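Long-range contact in diaminopimelate decarboxylase (Methanocaldococcus jannaschii, PDB 1TWI), which catalyses the pyridoxal-phosphate-dependent decarboxylation of meso-diaminopimelate to L-lysine, the last step of lysine biosynthesis, and works as a homodimer: residues A[33-45]-A[71-85]. Residues are numbered along the deposited sequence; the frame is centred on the assembly and turned at random.
Sequences YVMSEEQIKINYN and NANLAITRLLAKLGC
Ile40 and Tyr44 of helix 37-45 face Leu79, Leu80 and the Schellman turn at Gly84, where two helix segments run in broadly the same direction, their axes 10.9 Å apart at closest and crossing at -43°. Strand 33-36 leads into the first helix, Ser36 serving as N-cap; Asn73 caps the second, its OD1 accepting from both Ala75 N and Ile76 N.

At the centre, Ile40 splits its branches: CD1 lies 3.8 Å from Leu79 CD2 and meets Ile76 CD1, while CG2 reaches Leu80 CD2. Leu79 is shared in turn: Lys41 crosses it at about a right angle, bringing NZ to 3.3 Å from Leu79 CD1, and makes a long salt bridge with Glu37 OE2. Glu37 lays its CG against the same leucine, and its carboxylate is hydrogen-bonded to Ser407 and to His432 of the second subunit.

Tyr44, with CG anti to the backbone N (chi1 -179°), lays its ring obliquely against Leu83 and Cys85, which meet the same side of it. Leu83 CB approaches Tyr44 CD2 at 4.0 Å, and Cys85 SG comes within 3.5 Å of Tyr44 CE1 in a sulfur-aromatic contact. A water in the ring plane links Tyr44 OH to Leu83 O.

Val64 of strand 62-67 touches both Tyr44 and Cys85, as expected where helices pack outside the parallel strands of the TIM-like, pyridoxal-binding barrel; strand 33-36 belongs to the mixed sheet beside it.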
ATOM      1  N   TYR A  33      -4.175 -11.203 -12.510  1.00 11.79           N
ATOM      2  CA  TYR A  33      -4.394 -12.109 -11.378  1.00 10.67           C
ATOM      3  C   TYR A  33      -5.257 -13.243 -11.915  1.00 11.79           C
ATOM      4  O   TYR A  33      -6.239 -12.996 -12.661  1.00 13.57           O
ATOM      5  CB  TYR A  33      -5.205 -11.437 -10.264  1.00 10.21           C
ATOM      6  CG  TYR A  33      -4.359 -10.699  -9.237  1.00 12.54           C
ATOM      7  CD1 TYR A  33      -3.791 -11.382  -8.160  1.00 13.52           C
ATOM      8  CD2 TYR A  33      -4.149  -9.334  -9.319  1.00 13.26           C
ATOM      9  CE1 TYR A  33      -3.055 -10.726  -7.191  1.00 12.87           C
ATOM     10  CE2 TYR A  33      -3.379  -8.648  -8.333  1.00 11.59           C
ATOM     11  CZ  TYR A  33      -2.845  -9.376  -7.278  1.00 12.83           C
ATOM     12  OH  TYR A  33      -2.106  -8.791  -6.264  1.00 11.30           O
ATOM     13  N   VAL A  34      -4.917 -14.482 -11.564  1.00 10.32           N
ATOM     14  CA  VAL A  34      -5.752 -15.624 -11.975  1.00  9.70           C
ATOM     15  C   VAL A  34      -6.155 -16.281 -10.620  1.00  9.80           C
ATOM     16  O   VAL A  34      -5.293 -16.660  -9.794  1.00 11.24           O
ATOM     17  CB  VAL A  34      -4.939 -16.640 -12.840  1.00  9.87           C
ATOM     18  CG1 VAL A  34      -5.829 -17.889 -13.255  1.00  9.81           C
ATOM     19  CG2 VAL A  34      -4.408 -15.916 -14.113  1.00  8.37           C
ATOM     20  N   MET A  35      -7.442 -16.455 -10.404  1.00  9.88           N
ATOM     21  CA  MET A  35      -7.911 -17.059  -9.178  1.00  9.57           C
ATOM     22  C   MET A  35      -8.492 -18.389  -9.561  1.00  8.70           C
ATOM     23  O   MET A  35      -9.369 -18.429 -10.434  1.00  8.80           O
ATOM     24  CB  MET A  35      -9.015 -16.189  -8.539  1.00 12.03           C
ATOM     25  CG  MET A  35      -8.452 -14.853  -7.966  1.00 13.63           C
ATOM     26  SD  MET A  35      -7.268 -15.121  -6.547  1.00 14.16           S
ATOM     27  CE  MET A  35      -8.332 -15.665  -5.288  1.00 12.33           C
ATOM     28  N   SER A  36      -8.046 -19.466  -8.903  1.00  8.93           N
ATOM     29  CA  SER A  36      -8.566 -20.833  -9.199  1.00  9.88           C
ATOM     30  C   SER A  36      -9.801 -21.111  -8.336  1.00 11.96           C
ATOM     31  O   SER A  36      -9.727 -21.188  -7.082  1.00 11.15           O
ATOM     32  CB  SER A  36      -7.496 -21.910  -8.888  1.00  9.43           C
ATOM     33  OG  SER A  36      -8.090 -23.208  -8.932  1.00 11.01           O
ATOM     34  N   GLU A  37     -10.948 -21.267  -8.993  1.00 11.36           N
ATOM     35  CA  GLU A  37     -12.169 -21.537  -8.264  1.00 10.70           C
ATOM     36  C   GLU A  37     -12.057 -22.879  -7.557  1.00 11.42           C
ATOM     37  O   GLU A  37     -12.464 -23.010  -6.407  1.00 11.49           O
ATOM     38  CB  GLU A  37     -13.362 -21.568  -9.228  1.00 12.13           C
ATOM     39  CG  GLU A  37     -14.682 -21.977  -8.554  1.00 14.15           C
ATOM     40  CD  GLU A  37     -15.812 -21.893  -9.565  1.00 18.15           C
ATOM     41  OE1 GLU A  37     -16.486 -20.857  -9.623  1.00 19.12           O
ATOM     42  OE2 GLU A  37     -15.999 -22.833 -10.348  1.00 20.40           O
ATOM     43  N   GLU A  38     -11.518 -23.893  -8.232  1.00 10.76           N
ATOM     44  CA  GLU A  38     -11.399 -25.208  -7.568  1.00 12.54           C
ATOM     45  C   GLU A  38     -10.425 -25.143  -6.364  1.00 11.45           C
ATOM     46  O   GLU A  38     -10.645 -25.801  -5.352  1.00 12.09           O
ATOM     47  CB  GLU A  38     -10.918 -26.265  -8.597  1.00 14.70           C
ATOM     48  CG  GLU A  38     -10.701 -27.695  -8.061  1.00 19.35           C
ATOM     49  CD  GLU A  38     -11.970 -28.399  -7.544  1.00 23.68           C
ATOM     50  OE1 GLU A  38     -13.115 -28.008  -7.896  1.00 23.02           O
ATOM     51  OE2 GLU A  38     -11.796 -29.381  -6.781  1.00 26.89           O
ATOM     52  N   GLN A  39      -9.327 -24.404  -6.468  1.00 10.93           N
ATOM     53  CA  GLN A  39      -8.445 -24.343  -5.308  1.00 10.62           C
ATOM     54  C   GLN A  39      -9.199 -23.730  -4.072  1.00 11.73           C
ATOM     55  O   GLN A  39      -8.973 -24.143  -2.917  1.00 11.81           O
ATOM     56  CB  GLN A  39      -7.197 -23.476  -5.609  1.00 10.78           C
ATOM     57  CG  GLN A  39      -6.213 -23.475  -4.443  1.00  8.93           C
ATOM     58  CD  GLN A  39      -5.650 -24.885  -4.212  1.00  8.80           C
ATOM     59  OE1 GLN A  39      -5.940 -25.556  -3.190  1.00 13.40           O
ATOM     60  NE2 GLN A  39      -4.894 -25.360  -5.179  1.00  7.25           N
ATOM     61  N   ILE A  40     -10.041 -22.708  -4.299  1.00  9.45           N
ATOM     62  CA  ILE A  40     -10.798 -22.130  -3.188  1.00 10.10           C
ATOM     63  C   ILE A  40     -11.744 -23.195  -2.618  1.00 11.70           C
ATOM     64  O   ILE A  40     -11.887 -23.322  -1.374  1.00 10.59           O
ATOM     65  CB  ILE A  40     -11.621 -20.863  -3.618  1.00 10.93           C
ATOM     66  CG1 ILE A  40     -10.659 -19.738  -4.026  1.00  8.58           C
ATOM     67  CG2 ILE A  40     -12.515 -20.375  -2.438  1.00  9.71           C
ATOM     68  CD1 ILE A  40     -11.321 -18.498  -4.635  1.00  8.76           C
ATOM     69  N   LYS A  41     -12.400 -23.967  -3.488  1.00 10.76           N
ATOM     70  CA  LYS A  41     -13.300 -25.020  -2.975  1.00 13.45           C
ATOM     71  C   LYS A  41     -12.505 -26.039  -2.187  1.00 11.50           C
ATOM     72  O   LYS A  41     -12.966 -26.522  -1.133  1.00 11.81           O
ATOM     73  CB  LYS A  41     -14.028 -25.769  -4.110  1.00 14.97           C
ATOM     74  CG  LYS A  41     -14.980 -24.863  -4.957  1.00 19.29           C
ATOM     75  CD  LYS A  41     -15.730 -25.776  -5.977  1.00 23.91           C
ATOM     76  CE  LYS A  41     -16.212 -24.984  -7.143  1.00 27.63           C
ATOM     77  NZ  LYS A  41     -17.187 -23.948  -6.709  1.00 30.50           N
ATOM     78  N   ILE A  42     -11.331 -26.377  -2.681  1.00 12.66           N
ATOM     79  CA  ILE A  42     -10.484 -27.342  -1.921  1.00 12.25           C
ATOM     80  C   ILE A  42     -10.085 -26.784  -0.547  1.00 12.90           C
ATOM     81  O   ILE A  42     -10.185 -27.483   0.490  1.00 10.41           O
ATOM     82  CB  ILE A  42      -9.191 -27.662  -2.703  1.00 11.98           C
ATOM     83  CG1 ILE A  42      -9.572 -28.580  -3.884  1.00 11.39           C
ATOM     84  CG2 ILE A  42      -8.104 -28.269  -1.715  1.00 11.16           C
ATOM     85  CD1 ILE A  42      -8.502 -28.716  -4.965  1.00 18.71           C
ATOM     86  N   ASN A  43      -9.649 -25.521  -0.521  1.00 12.25           N
ATOM     87  CA  ASN A  43      -9.221 -24.952   0.772  1.00 11.89           C
ATOM     88  C   ASN A  43     -10.392 -24.893   1.763  1.00 11.36           C
ATOM     89  O   ASN A  43     -10.234 -25.192   2.949  1.00 11.60           O
ATOM     90  CB  ASN A  43      -8.611 -23.534   0.555  1.00 11.03           C
ATOM     91  CG  ASN A  43      -7.297 -23.574  -0.233  1.00 11.96           C
ATOM     92  OD1 ASN A  43      -6.692 -24.648  -0.396  1.00 12.43           O
ATOM     93  ND2 ASN A  43      -6.841 -22.412  -0.729  1.00 10.37           N
ATOM     94  N   TYR A  44     -11.570 -24.499   1.268  1.00 11.14           N
ATOM     95  CA  TYR A  44     -12.740 -24.392   2.102  1.00 10.83           C
ATOM     96  C   TYR A  44     -13.145 -25.783   2.599  1.00 12.03           C
ATOM     97  O   TYR A  44     -13.446 -25.979   3.774  1.00 11.99           O
ATOM     98  CB  TYR A  44     -13.924 -23.809   1.307  1.00 11.35           C
ATOM     99  CG  TYR A  44     -15.164 -23.669   2.153  1.00 12.65           C
ATOM    100  CD1 TYR A  44     -15.207 -22.751   3.200  1.00 13.73           C
ATOM    101  CD2 TYR A  44     -16.262 -24.483   1.946  1.00 14.47           C
ATOM    102  CE1 TYR A  44     -16.332 -22.654   4.030  1.00 14.95           C
ATOM    103  CE2 TYR A  44     -17.390 -24.402   2.758  1.00 14.53           C
ATOM    104  CZ  TYR A  44     -17.417 -23.480   3.795  1.00 16.61           C
ATOM    105  OH  TYR A  44     -18.545 -23.380   4.587  1.00 16.74           O
ATOM    106  N   ASN A  45     -13.192 -26.743   1.685  1.00 12.94           N
ATOM    107  CA  ASN A  45     -13.579 -28.109   2.055  1.00 13.51           C
ATOM    108  C   ASN A  45     -12.592 -28.716   3.079  1.00 12.18           C
ATOM    109  O   ASN A  45     -13.004 -29.566   3.856  1.00 12.49           O
ATOM    110  CB  ASN A  45     -13.617 -29.014   0.844  1.00 17.52           C
ATOM    111  CG  ASN A  45     -14.799 -28.699  -0.097  1.00 23.50           C
ATOM    112  OD1 ASN A  45     -15.793 -28.043   0.303  1.00 27.19           O
ATOM    113  ND2 ASN A  45     -14.700 -29.185  -1.340  1.00 25.27           N
ATOM    114  N   ASN A  71      -9.511 -10.669   0.642  1.00  7.95           N
ATOM    115  CA  ASN A  71      -9.902 -10.562  -0.781  1.00  8.26           C
ATOM    116  C   ASN A  71     -11.431 -10.459  -0.760  1.00  9.30           C
ATOM    117  O   ASN A  71     -12.118 -11.448  -0.428  1.00 10.34           O
ATOM    118  CB  ASN A  71      -9.521 -11.841  -1.540  1.00  7.45           C
ATOM    119  CG  ASN A  71      -9.601 -11.651  -3.076  1.00 11.54           C
ATOM    120  OD1 ASN A  71     -10.490 -10.956  -3.568  1.00 10.31           O
ATOM    121  ND2 ASN A  71      -8.698 -12.272  -3.814  1.00  7.21           N
ATOM    122  N   ALA A  72     -11.964  -9.283  -1.072  1.00 10.36           N
ATOM    123  CA  ALA A  72     -13.416  -9.077  -1.092  1.00 10.30           C
ATOM    124  C   ALA A  72     -13.952  -8.838  -2.507  1.00 10.12           C
ATOM    125  O   ALA A  72     -14.988  -8.183  -2.674  1.00  8.83           O
ATOM    126  CB  ALA A  72     -13.833  -7.892  -0.156  1.00 10.89           C
ATOM    127  N   ASN A  73     -13.259  -9.363  -3.518  1.00 10.36           N
ATOM    128  CA  ASN A  73     -13.734  -9.235  -4.889  1.00 10.14           C
ATOM    129  C   ASN A  73     -15.141  -9.906  -4.930  1.00 10.74           C
ATOM    130  O   ASN A  73     -15.339 -11.034  -4.410  1.00 10.98           O
ATOM    131  CB  ASN A  73     -12.757  -9.900  -5.882  1.00  9.00           C
ATOM    132  CG  ASN A  73     -13.391 -10.087  -7.254  1.00  8.96           C
ATOM    133  OD1 ASN A  73     -14.158 -11.029  -7.466  1.00 10.25           O
ATOM    134  ND2 ASN A  73     -13.112  -9.170  -8.174  1.00  7.65           N
ATOM    135  N   LEU A  74     -16.121  -9.236  -5.560  1.00 10.18           N
ATOM    136  CA  LEU A  74     -17.500  -9.726  -5.514  1.00 11.47           C
ATOM    137  C   LEU A  74     -17.706 -11.133  -6.040  1.00 11.13           C
ATOM    138  O   LEU A  74     -18.557 -11.873  -5.534  1.00 10.44           O
ATOM    139  CB  LEU A  74     -18.474  -8.738  -6.243  1.00 11.82           C
ATOM    140  CG  LEU A  74     -19.998  -8.921  -6.013  1.00 13.94           C
ATOM    141  CD1 LEU A  74     -20.305  -8.822  -4.503  1.00 14.63           C
ATOM    142  CD2 LEU A  74     -20.789  -7.779  -6.785  1.00 13.11           C
ATOM    143  N   ALA A  75     -16.940 -11.534  -7.041  1.00 10.86           N
ATOM    144  CA  ALA A  75     -17.136 -12.923  -7.522  1.00 10.79           C
ATOM    145  C   ALA A  75     -16.606 -13.917  -6.462  1.00 11.03           C
ATOM    146  O   ALA A  75     -17.213 -14.980  -6.230  1.00 11.08           O
ATOM    147  CB  ALA A  75     -16.408 -13.167  -8.872  1.00  9.07           C
ATOM    148  N   ILE A  76     -15.471 -13.573  -5.851  1.00  9.19           N
ATOM    149  CA  ILE A  76     -14.857 -14.475  -4.849  1.00 10.26           C
ATOM    150  C   ILE A  76     -15.779 -14.621  -3.634  1.00  9.90           C
ATOM    151  O   ILE A  76     -15.970 -15.726  -3.125  1.00 10.80           O
ATOM    152  CB  ILE A  76     -13.448 -13.948  -4.389  1.00 10.26           C
ATOM    153  CG1 ILE A  76     -12.479 -13.906  -5.590  1.00  9.44           C
ATOM    154  CG2 ILE A  76     -12.879 -14.829  -3.246  1.00 10.00           C
ATOM    155  CD1 ILE A  76     -12.413 -15.238  -6.380  1.00 11.02           C
ATOM    156  N   THR A  77     -16.341 -13.500  -3.152  1.00  9.63           N
ATOM    157  CA  THR A  77     -17.232 -13.549  -2.004  1.00  8.17           C
ATOM    158  C   THR A  77     -18.550 -14.257  -2.373  1.00  9.45           C
ATOM    159  O   THR A  77     -19.119 -14.985  -1.551  1.00 10.61           O
ATOM    160  CB  THR A  77     -17.498 -12.107  -1.413  1.00  9.48           C
ATOM    161  OG1 THR A  77     -18.086 -11.282  -2.416  1.00 11.25           O
ATOM    162  CG2 THR A  77     -16.187 -11.475  -0.926  1.00  8.53           C
ATOM    163  N   ARG A  78     -19.033 -14.090  -3.605  1.00  9.77           N
ATOM    164  CA  ARG A  78     -20.254 -14.811  -3.970  1.00 10.67           C
ATOM    165  C   ARG A  78     -19.970 -16.304  -4.044  1.00 10.72           C
ATOM    166  O   ARG A  78     -20.825 -17.107  -3.670  1.00 11.36           O
ATOM    167  CB  ARG A  78     -20.872 -14.282  -5.303  1.00 10.93           C
ATOM    168  CG  ARG A  78     -21.558 -12.928  -5.068  1.00 15.27           C
ATOM    169  CD  ARG A  78     -22.326 -12.352  -6.245  1.00 15.69           C
ATOM    170  NE  ARG A  78     -23.562 -13.094  -6.479  1.00 18.82           N
ATOM    171  CZ  ARG A  78     -24.734 -12.913  -5.864  1.00 20.25           C
ATOM    172  NH1 ARG A  78     -24.939 -11.988  -4.917  1.00 16.25           N
ATOM    173  NH2 ARG A  78     -25.736 -13.694  -6.227  1.00 18.68           N
ATOM    174  N   LEU A  79     -18.777 -16.663  -4.528  1.00 11.13           N
ATOM    175  CA  LEU A  79     -18.389 -18.085  -4.594  1.00 10.71           C
ATOM    176  C   LEU A  79     -18.422 -18.631  -3.179  1.00 11.62           C
ATOM    177  O   LEU A  79     -19.078 -19.657  -2.892  1.00 10.70           O
ATOM    178  CB  LEU A  79     -16.958 -18.219  -5.142  1.00  8.82           C
ATOM    179  CG  LEU A  79     -16.298 -19.638  -5.042  1.00 11.66           C
ATOM    180  CD1 LEU A  79     -17.139 -20.767  -5.797  1.00  8.84           C
ATOM    181  CD2 LEU A  79     -14.844 -19.529  -5.554  1.00  8.79           C
ATOM    182  N   LEU A  80     -17.678 -17.963  -2.272  1.00  9.47           N
ATOM    183  CA  LEU A  80     -17.634 -18.418  -0.896  1.00 10.54           C
ATOM    184  C   LEU A  80     -19.033 -18.475  -0.245  1.00 10.37           C
ATOM    185  O   LEU A  80     -19.339 -19.460   0.436  1.00 10.57           O
ATOM    186  CB  LEU A  80     -16.592 -17.592  -0.068  1.00  9.15           C
ATOM    187  CG  LEU A  80     -15.177 -18.075  -0.430  1.00 10.11           C
ATOM    188  CD1 LEU A  80     -14.131 -17.025  -0.029  1.00 13.76           C
ATOM    189  CD2 LEU A  80     -14.933 -19.427   0.285  1.00 10.55           C
ATOM    190  N   ALA A  81     -19.903 -17.489  -0.515  1.00 10.59           N
ATOM    191  CA  ALA A  81     -21.257 -17.521   0.053  1.00 10.76           C
ATOM    192  C   ALA A  81     -22.011 -18.793  -0.459  1.00 13.42           C
ATOM    193  O   ALA A  81     -22.696 -19.492   0.316  1.00 13.49           O
ATOM    194  CB  ALA A  81     -22.081 -16.261  -0.384  1.00  9.57           C
ATOM    195  N   LYS A  82     -21.915 -19.039  -1.752  1.00 11.80           N
ATOM    196  CA  LYS A  82     -22.576 -20.192  -2.324  1.00 14.30           C
ATOM    197  C   LYS A  82     -22.066 -21.512  -1.750  1.00 13.79           C
ATOM    198  O   LYS A  82     -22.815 -22.481  -1.723  1.00 13.56           O
ATOM    199  CB  LYS A  82     -22.432 -20.186  -3.845  1.00 16.18           C
ATOM    200  CG  LYS A  82     -23.378 -19.176  -4.505  1.00 17.28           C
ATOM    201  CD  LYS A  82     -23.488 -19.520  -5.975  1.00 19.94           C
ATOM    202  CE  LYS A  82     -24.325 -18.531  -6.797  1.00 22.86           C
ATOM    203  NZ  LYS A  82     -25.772 -18.509  -6.427  1.00 25.96           N
ATOM    204  N   LEU A  83     -20.830 -21.552  -1.274  1.00 13.38           N
ATOM    205  CA  LEU A  83     -20.326 -22.765  -0.643  1.00 14.07           C
ATOM    206  C   LEU A  83     -20.863 -22.972   0.795  1.00 14.30           C
ATOM    207  O   LEU A  83     -20.648 -24.036   1.384  1.00 13.61           O
ATOM    208  CB  LEU A  83     -18.793 -22.778  -0.626  1.00 13.78           C
ATOM    209  CG  LEU A  83     -18.110 -22.793  -1.994  1.00 12.81           C
ATOM    210  CD1 LEU A  83     -16.590 -22.751  -1.836  1.00 15.36           C
ATOM    211  CD2 LEU A  83     -18.535 -24.079  -2.744  1.00 17.62           C
ATOM    212  N   GLY A  84     -21.574 -21.987   1.338  1.00 13.98           N
ATOM    213  CA  GLY A  84     -22.107 -22.083   2.698  1.00 14.41           C
ATOM    214  C   GLY A  84     -21.246 -21.363   3.738  1.00 14.47           C
ATOM    215  O   GLY A  84     -21.469 -21.417   4.963  1.00 13.51           O
ATOM    216  N   CYS A  85     -20.239 -20.663   3.238  1.00 13.15           N
ATOM    217  CA  CYS A  85     -19.311 -19.956   4.108  1.00 13.53           C
ATOM    218  C   CYS A  85     -19.894 -18.666   4.717  1.00 13.41           C
ATOM    219  O   CYS A  85     -20.776 -18.031   4.108  1.00 12.95           O
ATOM    220  CB  CYS A  85     -18.071 -19.625   3.263  1.00 15.03           C
ATOM    221  SG  CYS A  85     -16.602 -19.182   4.216  1.00 14.86           S
TER
HETATM  222  O   HOH W   1     -20.346 -25.105   4.103  1.00 27.76           O